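Local atomic coordinates of GrpU microcompartment shell protein (Pectobacterium wasabiae, PDB entry 4OLP), a protein that forms part of the protein shell of a glycyl-radical type bacterial microcompartment and probably binds an iron-sulfur cluster used in electron transport. Residues D35-I40 against A77-V82. Numbering follows the deposited sequence.
Sequences DAIGLI and AIFGEV
With CG1 of I37 and CG of F79 both anti to their own carbonyl carbons (chi1 -56° and -52°), the two side chains lie side by side. I37 CG1 approaches F79 CD2 to 3.7 Å, meeting the ring obliquely, while I37 CD1 and CG2 lie 4.0 Å from F79 CE2. On the same face L39 CD2 rests on A77 CB at 3.7 Å. Both couples are antiparallel non-hydrogen-bonded pairs. Between them G38 and I78 exchange two backbone hydrogen bonds, G38 N to I78 O (2.9 Å) and I78 N to G38 O (2.8 Å). At the other end G80 O faces both D35 and A36, a classic beta bulge: A36 N donates almost straight to it (164°), D35 N only through a weak, bent hydrogen bond. G80 N returns a hydrogen bond to A36 O at 3.2 Å. Beyond the bulge the D35 and V82 side chains cross at about a right angle, D35 CB 3.4 Å from V82 CG2. D35 OD2 comes to 3.4 Å from CA of E81, the N-cap of helix 82-92, while OD1 forms a salt bridge with R33. The contact thus joins the two central strands of the BMC-domain sheet: strand 3-7 flanks 36-42, strand 60-65 flanks 74-80, and helix 82-92 covers the face of A36 and I78 through V85 and I92, whereas L39 on the other face meets Y48 of a second subunit.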
# COMPACT_ATOMS: atom_id res chain seq x y z
N ASP B 35 17.79 -6.89 -27.57
CA ASP B 35 17.25 -6.11 -28.67
C ASP B 35 16.02 -5.40 -28.13
O ASP B 35 15.76 -4.24 -28.46
CB ASP B 35 16.82 -6.99 -29.84
CG ASP B 35 17.95 -7.60 -30.58
OD1 ASP B 35 18.93 -6.88 -30.81
OD2 ASP B 35 17.85 -8.78 -31.00
N ALA B 36 15.25 -6.10 -27.30
CA ALA B 36 13.97 -5.58 -26.86
C ALA B 36 13.67 -5.94 -25.41
O ALA B 36 14.24 -6.87 -24.84
CB ALA B 36 12.89 -6.11 -27.76
N ILE B 37 12.78 -5.15 -24.81
CA ILE B 37 12.27 -5.41 -23.48
C ILE B 37 10.75 -5.36 -23.52
O ILE B 37 10.17 -4.34 -23.90
CB ILE B 37 12.77 -4.38 -22.46
CG1 ILE B 37 14.30 -4.33 -22.45
CG2 ILE B 37 12.26 -4.73 -21.08
CD1 ILE B 37 14.89 -3.18 -21.66
N GLY B 38 10.12 -6.44 -23.10
CA GLY B 38 8.69 -6.48 -23.00
C GLY B 38 8.32 -6.26 -21.55
O GLY B 38 8.91 -6.87 -20.64
N LEU B 39 7.38 -5.35 -21.32
CA LEU B 39 6.95 -5.05 -19.99
C LEU B 39 5.48 -5.33 -19.96
O LEU B 39 4.74 -4.81 -20.78
CB LEU B 39 7.20 -3.58 -19.66
CG LEU B 39 8.67 -3.17 -19.71
CD1 LEU B 39 8.81 -1.67 -19.56
CD2 LEU B 39 9.45 -3.88 -18.61
N ILE B 40 5.06 -6.14 -19.00
CA ILE B 40 3.65 -6.48 -18.88
C ILE B 40 3.27 -6.59 -17.41
O ILE B 40 4.04 -7.10 -16.59
CB ILE B 40 3.33 -7.76 -19.68
CG1 ILE B 40 1.86 -8.13 -19.51
CG2 ILE B 40 4.24 -8.90 -19.26
CD1 ILE B 40 1.28 -8.88 -20.70
N ALA B 77 9.37 -8.22 -16.67
CA ALA B 77 10.17 -7.67 -17.74
C ALA B 77 10.77 -8.86 -18.45
O ALA B 77 11.24 -9.76 -17.79
CB ALA B 77 11.25 -6.76 -17.19
N ILE B 78 10.71 -8.86 -19.78
CA ILE B 78 11.23 -9.92 -20.62
C ILE B 78 12.30 -9.32 -21.51
O ILE B 78 12.03 -8.41 -22.30
CB ILE B 78 10.12 -10.54 -21.45
CG1 ILE B 78 9.31 -11.46 -20.56
CG2 ILE B 78 10.64 -11.42 -22.58
CD1 ILE B 78 7.83 -11.41 -20.89
N PHE B 79 13.53 -9.80 -21.35
CA PHE B 79 14.66 -9.26 -22.06
C PHE B 79 15.15 -10.28 -23.03
O PHE B 79 15.31 -11.46 -22.66
CB PHE B 79 15.83 -8.95 -21.14
CG PHE B 79 15.47 -8.11 -19.96
CD1 PHE B 79 14.95 -8.69 -18.80
CD2 PHE B 79 15.70 -6.77 -19.98
CE1 PHE B 79 14.64 -7.94 -17.70
CE2 PHE B 79 15.41 -5.99 -18.87
CZ PHE B 79 14.86 -6.57 -17.73
N GLY B 80 15.39 -9.84 -24.25
CA GLY B 80 15.92 -10.74 -25.24
C GLY B 80 15.89 -10.16 -26.62
O GLY B 80 15.94 -8.94 -26.81
N GLU B 81 15.86 -11.08 -27.58
CA GLU B 81 15.92 -10.76 -28.98
C GLU B 81 14.50 -10.46 -29.47
O GLU B 81 13.52 -10.94 -28.88
CB GLU B 81 16.52 -11.93 -29.72
CG GLU B 81 18.00 -12.09 -29.47
CD GLU B 81 18.41 -13.54 -29.14
OE1 GLU B 81 18.57 -14.32 -30.07
OE2 GLU B 81 18.57 -13.92 -27.95
N VAL B 82 14.40 -9.64 -30.51
CA VAL B 82 13.11 -9.04 -30.89
C VAL B 82 12.07 -10.12 -31.10
O VAL B 82 10.93 -9.98 -30.66
CB VAL B 82 13.19 -8.19 -32.17
CG1 VAL B 82 11.87 -7.45 -32.38
CG2 VAL B 82 14.32 -7.18 -32.10